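Local coordinates for protein (thiaminase I) (Bacillus subtilis, PDB 3THI) that degrades thiamin, probably by transferring its pyrimidine moiety from the thiazole to another nucleophile, at residues F72-D78 with K279-N283; Q138-P142 with W219-G225; A158-L162 with W349-A353. All blocks are in the same frame, centred on the assembly; numbering follows the deposited sequence.

Contact 1 (F72-D78 with K279-N283)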
loop_
_atom_site.group_PDB
_atom_site.type_symbol
_atom_site.label_atom_id
_atom_site.label_comp_id
_atom_site.label_asym_id
_atom_site.label_seq_id
_atom_site.Cartn_x
_atom_site.Cartn_y
_atom_site.Cartn_z
ATOM N N PHE A 72 -4.391 8.137 20.055
ATOM C CA PHE A 72 -3.860 9.487 19.937
ATOM C C PHE A 72 -5.005 10.494 20.123
ATOM O O PHE A 72 -5.973 10.496 19.361
ATOM C CB PHE A 72 -3.242 9.716 18.553
ATOM C CG PHE A 72 -1.977 8.949 18.306
ATOM C CD1 PHE A 72 -2.022 7.619 17.913
ATOM C CD2 PHE A 72 -0.735 9.573 18.422
ATOM C CE1 PHE A 72 -0.857 6.917 17.636
ATOM C CE2 PHE A 72 0.436 8.885 18.148
ATOM C CZ PHE A 72 0.373 7.550 17.751
ATOM N N GLY A 73 -4.927 11.304 21.175
ATOM C CA GLY A 73 -5.938 12.328 21.373
ATOM C C GLY A 73 -5.577 13.411 20.370
ATOM O O GLY A 73 -4.466 13.399 19.832
ATOM N N SER A 74 -6.502 14.325 20.085
ATOM C CA SER A 74 -6.235 15.399 19.123
ATOM C C SER A 74 -5.005 16.211 19.545
ATOM O O SER A 74 -4.363 16.861 18.716
ATOM C CB SER A 74 -7.462 16.311 18.974
ATOM O OG SER A 74 -7.752 16.952 20.202
ATOM N N GLN A 75 -4.696 16.158 20.839
ATOM C CA GLN A 75 -3.552 16.839 21.427
ATOM C C GLN A 75 -2.251 16.169 20.970
ATOM O O GLN A 75 -1.258 16.843 20.717
ATOM C CB GLN A 75 -3.643 16.775 22.958
ATOM C CG GLN A 75 -4.872 17.451 23.546
ATOM C CD GLN A 75 -4.943 17.318 25.085
ATOM O OE1 GLN A 75 -4.055 16.715 25.700
ATOM N NE2 GLN A 75 -5.998 17.879 25.700
ATOM N N ASP A 76 -2.270 14.840 20.868
ATOM C CA ASP A 76 -1.097 14.037 20.480
ATOM C C ASP A 76 -0.871 13.890 18.972
ATOM O O ASP A 76 -0.072 13.051 18.548
ATOM C CB ASP A 76 -1.201 12.624 21.074
ATOM C CG ASP A 76 -1.807 12.605 22.466
ATOM O OD1 ASP A 76 -1.381 13.402 23.336
ATOM O OD2 ASP A 76 -2.704 11.764 22.686
ATOM N N ILE A 77 -1.581 14.660 18.155
ATOM C CA ILE A 77 -1.394 14.543 16.712
ATOM C C ILE A 77 -0.852 15.855 16.199
ATOM O O ILE A 77 -1.462 16.892 16.401
ATOM C CB ILE A 77 -2.712 14.192 15.965
ATOM C CG1 ILE A 77 -3.368 12.950 16.589
ATOM C CG2 ILE A 77 -2.418 13.943 14.493
ATOM C CD1 ILE A 77 -4.774 12.667 16.114
ATOM N N ASP A 78 0.320 15.809 15.574
ATOM C CA ASP A 78 0.948 17.010 15.043
ATOM C C ASP A 78 0.467 17.319 13.639
ATOM O O ASP A 78 0.444 16.435 12.780
ATOM C CB ASP A 78 2.472 16.880 15.081
ATOM C CG ASP A 78 3.022 16.843 16.502
ATOM O OD1 ASP A 78 2.256 17.116 17.447
ATOM O OD2 ASP A 78 4.222 16.543 16.684
ATOM N N LYS A 279 4.554 8.812 21.553
ATOM C CA LYS A 279 3.640 9.597 20.723
ATOM C C LYS A 279 4.457 10.606 19.926
ATOM O O LYS A 279 4.170 10.891 18.761
ATOM C CB LYS A 279 2.638 10.347 21.602
ATOM C CG LYS A 279 1.448 9.528 22.088
ATOM C CD LYS A 279 0.776 10.264 23.239
ATOM C CE LYS A 279 -0.630 9.757 23.513
ATOM N NZ LYS A 279 -0.696 8.343 23.882
ATOM N N LYS A 280 5.482 11.144 20.575
ATOM C CA LYS A 280 6.354 12.123 19.961
ATOM C C LYS A 280 7.090 11.471 18.784
ATOM O O LYS A 280 7.202 12.055 17.706
ATOM C CB LYS A 280 7.324 12.655 21.012
ATOM C CG LYS A 280 7.910 14.016 20.681
ATOM C CD LYS A 280 8.860 14.508 21.752
ATOM C CE LYS A 280 9.364 15.903 21.410
ATOM N NZ LYS A 280 10.398 16.385 22.374
ATOM N N LEU A 281 7.568 10.245 18.993
ATOM C CA LEU A 281 8.265 9.486 17.957
ATOM C C LEU A 281 7.319 9.125 16.812
ATOM O O LEU A 281 7.675 9.250 15.639
ATOM C CB LEU A 281 8.879 8.214 18.560
ATOM C CG LEU A 281 9.594 7.271 17.586
ATOM C CD1 LEU A 281 10.764 7.976 16.900
ATOM C CD2 LEU A 281 10.066 6.053 18.330
ATOM N N ALA A 282 6.120 8.656 17.150
ATOM C CA ALA A 282 5.124 8.311 16.137
ATOM C C ALA A 282 4.890 9.516 15.217
ATOM O O ALA A 282 4.841 9.387 14.000
ATOM C CB ALA A 282 3.816 7.899 16.812
ATOM N N ASN A 283 4.779 10.696 15.816
ATOM C CA ASN A 283 4.571 11.921 15.061
ATOM C C ASN A 283 5.736 12.249 14.143
ATOM O O ASN A 283 5.527 12.647 12.994
ATOM C CB ASN A 283 4.279 13.082 16.003
ATOM C CG ASN A 283 2.797 13.253 16.248
ATOM O OD1 ASN A 283 2.053 13.660 15.352
ATOM N ND2 ASN A 283 2.352 12.910 17.446
#
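F72 meets helix 275-286 with the end of its ring: CZ lies 3.6 Å from A282 CB, which stands at the ring edge near the plane. The K279 chain runs alongside the ring, CG 4.1 Å from F72 CE2, and its NZ stays too far off for more than a weak cation-pi attraction. G73 opens a beta turn that closes on D76, D76 N donating to G73 O, while D76 OD2 accepts a hydrogen bond from G73 N, 2.7 Å away, the donor above the carboxylate plane. D76 turns its CB toward the helix, and its OD2 lies 3.0 Å from K279 CE. The ammonium bends aside at the last torsion (chi4 61°), leaving NZ 4.1 Å from D76 OD2, beyond a salt bridge, with a weak hydrogen bond to P71 O. The polar core is the amide of N283, whose ND2 gives a hydrogen bond to D76 O (2.7 Å, 160° at the hydrogen). The CB of I77 points away from the helix, and its side chain packs on V97 and L100. D78 N donates to N283 OD1 at 2.8 Å; ND2 also donates to K279 O, so bonds at both OD1 and ND2 fix the rotation of the buried amide. D78 lays its carboxylate over the N283 amide, the planes 23° apart. An asparagine that bonds the carbonyl of one residue and the N-H of the second after it imitates a backbone edge; here it ties the loop after strand 69-70 to a helix packed on strands 2-6 and 260-269, consistent with an alpha/beta lobe of the periplasmic-binding-protein type.

Contact 2 (Q138-P142 with W219-G225)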
loop_
_atom_site.group_PDB
_atom_site.type_symbol
_atom_site.label_atom_id
_atom_site.label_comp_id
_atom_site.label_asym_id
_atom_site.label_seq_id
_atom_site.Cartn_x
_atom_site.Cartn_y
_atom_site.Cartn_z
ATOM N N GLN A 138 5.010 -18.082 -19.985
ATOM C CA GLN A 138 6.401 -17.728 -19.755
ATOM C C GLN A 138 6.547 -16.549 -18.799
ATOM O O GLN A 138 5.702 -15.655 -18.765
ATOM C CB GLN A 138 7.073 -17.406 -21.084
ATOM C CG GLN A 138 6.500 -16.197 -21.795
ATOM C CD GLN A 138 7.051 -16.038 -23.195
ATOM O OE1 GLN A 138 8.135 -15.486 -23.398
ATOM N NE2 GLN A 138 6.306 -16.521 -24.170
ATOM N N ILE A 139 7.624 -16.562 -18.023
ATOM C CA ILE A 139 7.905 -15.506 -17.057
ATOM C C ILE A 139 9.222 -14.819 -17.459
ATOM O O ILE A 139 10.296 -15.412 -17.360
ATOM C CB ILE A 139 8.050 -16.101 -15.627
ATOM C CG1 ILE A 139 6.865 -17.013 -15.288
ATOM C CG2 ILE A 139 8.132 -14.995 -14.594
ATOM C CD1 ILE A 139 7.120 -17.876 -14.086
ATOM N N PRO A 140 9.168 -13.532 -17.830
ATOM C CA PRO A 140 7.995 -12.658 -17.900
ATOM C C PRO A 140 7.269 -12.756 -19.237
ATOM O O PRO A 140 7.701 -13.479 -20.125
ATOM C CB PRO A 140 8.617 -11.278 -17.729
ATOM C CG PRO A 140 9.866 -11.411 -18.539
ATOM C CD PRO A 140 10.398 -12.764 -18.115
ATOM N N PRO A 141 6.126 -12.059 -19.371
ATOM C CA PRO A 141 5.341 -12.056 -20.608
ATOM C C PRO A 141 6.193 -11.579 -21.780
ATOM O O PRO A 141 7.244 -10.957 -21.585
ATOM C CB PRO A 141 4.235 -11.044 -20.295
ATOM C CG PRO A 141 3.980 -11.279 -18.866
ATOM C CD PRO A 141 5.368 -11.414 -18.279
ATOM N N PRO A 142 5.775 -11.893 -23.015
ATOM C CA PRO A 142 6.568 -11.440 -24.154
ATOM C C PRO A 142 6.544 -9.921 -24.211
ATOM O O PRO A 142 5.672 -9.270 -23.621
ATOM C CB PRO A 142 5.816 -12.031 -25.357
ATOM C CG PRO A 142 5.166 -13.244 -24.798
ATOM C CD PRO A 142 4.652 -12.735 -23.469
ATOM N N TRP A 219 10.729 -5.677 -15.209
ATOM C CA TRP A 219 10.387 -6.410 -16.426
ATOM C C TRP A 219 9.701 -5.437 -17.372
ATOM O O TRP A 219 10.037 -5.349 -18.553
ATOM C CB TRP A 219 9.413 -7.540 -16.113
ATOM C CG TRP A 219 9.976 -8.648 -15.296
ATOM C CD1 TRP A 219 11.293 -8.892 -15.022
ATOM C CD2 TRP A 219 9.235 -9.704 -14.686
ATOM N NE1 TRP A 219 11.417 -10.043 -14.283
ATOM C CE2 TRP A 219 10.169 -10.562 -14.063
ATOM C CE3 TRP A 219 7.872 -10.014 -14.610
ATOM C CZ2 TRP A 219 9.777 -11.711 -13.370
ATOM C CZ3 TRP A 219 7.486 -11.157 -13.923
ATOM C CH2 TRP A 219 8.435 -11.988 -13.313
ATOM N N PHE A 220 8.737 -4.697 -16.832
ATOM C CA PHE A 220 7.991 -3.723 -17.614
ATOM C C PHE A 220 8.927 -2.698 -18.265
ATOM O O PHE A 220 8.802 -2.411 -19.459
ATOM C CB PHE A 220 6.943 -3.033 -16.735
ATOM C CG PHE A 220 5.841 -2.383 -17.516
ATOM C CD1 PHE A 220 4.997 -3.147 -18.314
ATOM C CD2 PHE A 220 5.653 -1.008 -17.471
ATOM C CE1 PHE A 220 3.982 -2.545 -19.050
ATOM C CE2 PHE A 220 4.640 -0.403 -18.207
ATOM C CZ PHE A 220 3.806 -1.175 -18.996
ATOM N N ALA A 221 9.882 -2.188 -17.484
ATOM C CA ALA A 221 10.852 -1.203 -17.958
ATOM C C ALA A 221 11.728 -1.782 -19.064
ATOM O O ALA A 221 12.153 -1.071 -19.977
ATOM C CB ALA A 221 11.710 -0.724 -16.803
ATOM N N GLN A 222 12.002 -3.076 -18.962
ATOM C CA GLN A 222 12.800 -3.789 -19.945
ATOM C C GLN A 222 12.020 -4.023 -21.245
ATOM O O GLN A 222 12.620 -4.350 -22.274
ATOM C CB GLN A 222 13.277 -5.115 -19.359
ATOM C CG GLN A 222 14.364 -4.980 -18.300
ATOM C CD GLN A 222 15.751 -5.136 -18.888
ATOM O OE1 GLN A 222 16.021 -6.104 -19.596
ATOM N NE2 GLN A 222 16.636 -4.181 -18.610
ATOM N N GLY A 223 10.692 -3.865 -21.200
ATOM C CA GLY A 223 9.870 -4.034 -22.394
ATOM C C GLY A 223 8.845 -5.157 -22.349
ATOM O O GLY A 223 8.037 -5.318 -23.273
ATOM N N SER A 224 8.883 -5.940 -21.275
ATOM C CA SER A 224 7.967 -7.055 -21.088
ATOM C C SER A 224 6.565 -6.547 -20.783
ATOM O O SER A 224 6.406 -5.576 -20.026
ATOM C CB SER A 224 8.453 -7.935 -19.938
ATOM O OG SER A 224 7.538 -8.975 -19.658
ATOM N N GLY A 225 5.569 -7.191 -21.395
ATOM C CA GLY A 225 4.174 -6.833 -21.191
ATOM C C GLY A 225 3.716 -5.565 -21.895
ATOM O O GLY A 225 4.533 -4.802 -22.414
#
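Apolar contacts bring I139 and P140 onto the indole of W219. P140 CB sits over one face of the six-membered ring, 3.8 Å from its centroid and 27° off the normal, a CH-pi contact offset toward the rim. I139 approaches obliquely, its CG2 3.3 Å from W219 CH2, a close fit for two carbons. The cis peptide bond before P140 belongs to the bend at which these two side chains reach the same indole, which also touches L148 and Y206. With an alanine in place of W219, P140 and I139 would probably lose the flat surface they pack on, and a gap would open beside Y206.

The helix 215-222 that carries the tryptophan ends in a Schellman motif: G223 has positive phi, and S224 N returns to W219 O and G223 N to F220 O. The region probably belongs to a lobe of periplasmic-binding-protein type, and the chain leaves the motif directly into strand 227-231, which runs parallel to strand 147-149.

Hydrogen bonds hold the other half of the contact. S224 OG, placed opposite its own backbone N (chi1 176°), donates to P141 O at 2.8 Å, the hydroxyl lying 33° out of the carbonyl plane of P141. The same OG rests 3.2 Å from P140 CB. One residue on, G225 N bonds P142 O at 3.0 Å. R112, at the end of strand 96-112, hydrogen-bonds the carbonyls of F220, S224 and G225.

Contact 3 (A158-L162 with W349-A353)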
loop_
_atom_site.group_PDB
_atom_site.type_symbol
_atom_site.label_atom_id
_atom_site.label_comp_id
_atom_site.label_asym_id
_atom_site.label_seq_id
_atom_site.Cartn_x
_atom_site.Cartn_y
_atom_site.Cartn_z
ATOM N N ALA A 158 -6.661 -12.362 -1.279
ATOM C CA ALA A 158 -7.751 -12.131 -0.327
ATOM C C ALA A 158 -8.052 -10.644 -0.231
ATOM O O ALA A 158 -9.210 -10.233 -0.168
ATOM C CB ALA A 158 -7.381 -12.676 1.034
ATOM N N SER A 159 -6.998 -9.839 -0.249
ATOM C CA SER A 159 -7.136 -8.389 -0.194
ATOM C C SER A 159 -7.770 -7.836 -1.455
ATOM O O SER A 159 -8.605 -6.943 -1.385
ATOM C CB SER A 159 -5.782 -7.723 0.024
ATOM O OG SER A 159 -5.368 -7.888 1.358
ATOM N N MET A 160 -7.359 -8.348 -2.608
ATOM C CA MET A 160 -7.923 -7.883 -3.865
ATOM C C MET A 160 -9.402 -8.246 -3.913
ATOM O O MET A 160 -10.238 -7.448 -4.343
ATOM C CB MET A 160 -7.172 -8.490 -5.035
ATOM C CG MET A 160 -5.764 -7.969 -5.149
ATOM S SD MET A 160 -4.869 -8.755 -6.475
ATOM C CE MET A 160 -5.567 -7.923 -7.898
ATOM N N TYR A 161 -9.720 -9.434 -3.402
ATOM C CA TYR A 161 -11.096 -9.914 -3.342
ATOM C C TYR A 161 -11.984 -8.933 -2.549
ATOM O O TYR A 161 -13.040 -8.493 -3.022
ATOM C CB TYR A 161 -11.144 -11.309 -2.684
ATOM C CG TYR A 161 -12.549 -11.845 -2.524
ATOM C CD1 TYR A 161 -13.181 -12.511 -3.576
ATOM C CD2 TYR A 161 -13.280 -11.618 -1.353
ATOM C CE1 TYR A 161 -14.508 -12.933 -3.476
ATOM C CE2 TYR A 161 -14.617 -12.037 -1.245
ATOM C CZ TYR A 161 -15.216 -12.692 -2.315
ATOM O OH TYR A 161 -16.520 -13.104 -2.233
ATOM N N LEU A 162 -11.538 -8.597 -1.342
ATOM C CA LEU A 162 -12.275 -7.706 -0.450
ATOM C C LEU A 162 -12.409 -6.287 -0.969
ATOM O O LEU A 162 -13.419 -5.632 -0.734
ATOM C CB LEU A 162 -11.646 -7.735 0.939
ATOM C CG LEU A 162 -11.805 -9.106 1.600
ATOM C CD1 LEU A 162 -11.049 -9.174 2.905
ATOM C CD2 LEU A 162 -13.262 -9.352 1.836
ATOM N N TRP A 349 -10.001 -15.051 9.056
ATOM C CA TRP A 349 -10.637 -14.953 7.751
ATOM C C TRP A 349 -9.625 -15.152 6.625
ATOM O O TRP A 349 -9.956 -15.696 5.571
ATOM C CB TRP A 349 -11.327 -13.595 7.590
ATOM C CG TRP A 349 -12.258 -13.540 6.406
ATOM C CD1 TRP A 349 -13.599 -13.797 6.413
ATOM C CD2 TRP A 349 -11.916 -13.225 5.044
ATOM N NE1 TRP A 349 -14.118 -13.664 5.145
ATOM C CE2 TRP A 349 -13.109 -13.315 4.284
ATOM C CE3 TRP A 349 -10.723 -12.884 4.388
ATOM C CZ2 TRP A 349 -13.142 -13.070 2.902
ATOM C CZ3 TRP A 349 -10.759 -12.644 3.004
ATOM C CH2 TRP A 349 -11.961 -12.741 2.285
ATOM N N LEU A 350 -8.397 -14.690 6.842
ATOM C CA LEU A 350 -7.336 -14.825 5.853
ATOM C C LEU A 350 -6.920 -16.288 5.706
ATOM O O LEU A 350 -6.661 -16.762 4.592
ATOM C CB LEU A 350 -6.139 -13.960 6.260
ATOM C CG LEU A 350 -5.786 -12.717 5.439
ATOM C CD1 LEU A 350 -6.962 -12.179 4.673
ATOM C CD2 LEU A 350 -5.207 -11.673 6.367
ATOM N N LYS A 351 -6.852 -17.004 6.827
ATOM C CA LYS A 351 -6.489 -18.425 6.790
ATOM C C LYS A 351 -7.583 -19.203 6.060
ATOM O O LYS A 351 -7.302 -20.049 5.211
ATOM C CB LYS A 351 -6.302 -18.987 8.203
ATOM C CG LYS A 351 -5.104 -18.421 8.939
ATOM C CD LYS A 351 -4.797 -19.201 10.212
ATOM C CE LYS A 351 -3.512 -18.706 10.874
ATOM N NZ LYS A 351 -2.981 -19.676 11.883
ATOM N N ASP A 352 -8.832 -18.883 6.388
ATOM C CA ASP A 352 -9.994 -19.512 5.782
ATOM C C ASP A 352 -10.068 -19.241 4.284
ATOM O O ASP A 352 -10.504 -20.105 3.510
ATOM C CB ASP A 352 -11.279 -18.979 6.426
ATOM C CG ASP A 352 -11.507 -19.511 7.826
ATOM O OD1 ASP A 352 -10.911 -20.549 8.181
ATOM O OD2 ASP A 352 -12.305 -18.884 8.564
ATOM N N ALA A 353 -9.710 -18.015 3.895
ATOM C CA ALA A 353 -9.744 -17.599 2.499
ATOM C C ALA A 353 -8.794 -18.369 1.600
ATOM O O ALA A 353 -9.180 -18.738 0.493
ATOM C CB ALA A 353 -9.482 -16.103 2.377
#
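Helices 154-169 and 346-353 cross nearly at right angles, their segment axes inclined at 102° and 11.2 Å apart at closest approach, with A158 and A353 as the nearest backbone pair. The indole of W349 is the largest piece of the contact. Its first torsion (chi1 -167°) sets CG opposite the backbone N and places the six-membered ring against L162, both branches of which receive it: CD1 lies 3.5 Å from W349 CZ3, and CD2 3.7 Å from W349 CH2. A158 CB comes to the ring edge, near its plane, 3.9 Å from W349 CZ3. Y161 meets the same edge with its ring carbon CD2, 4.0 Å from W349 CH2, the two side chains crossing at about a right angle.

This is a buried, wholly apolar crossing of two helices far apart in sequence. Helix 346-353, from near the end of the modelled chain, packs across helix 154-169 within what is probably a periplasmic-binding-protein-type fold.

A158 is small enough for three neighbours: besides W349, its CB touches L350 CD1 at 3.7 Å and A353 CB at 4.2 Å. L350 CD1 lies in the plane of the indole, at its edge. The polar ends of the aromatic pair point to partners beyond the helices: W349 NE1 donates to P179 O, and Y161 OH is hydrogen-bonded to N185 N, while its ring leans on V188 and L192 of helix 186-199.

The three contacts are spread over the molecule without touching. Contacts 1 and 2 lie on opposite sides of the chain's centre, with centres 44 Å apart and nearest atoms about 33 Å apart, whereas contact 3 is buried closer to the middle, its centre 32 Å from that of contact 1 and 28 Å from that of contact 2; the nearest atoms are about 22 Å and about 15 Å away, respectively. Along the chain, contact 2 is nested inside the loop closed by contact 1, and contact 3 alternates with both. In periplasmic-binding-protein folds the ligand lies in the cleft between two lobes, where the active site of this enzyme is also expected.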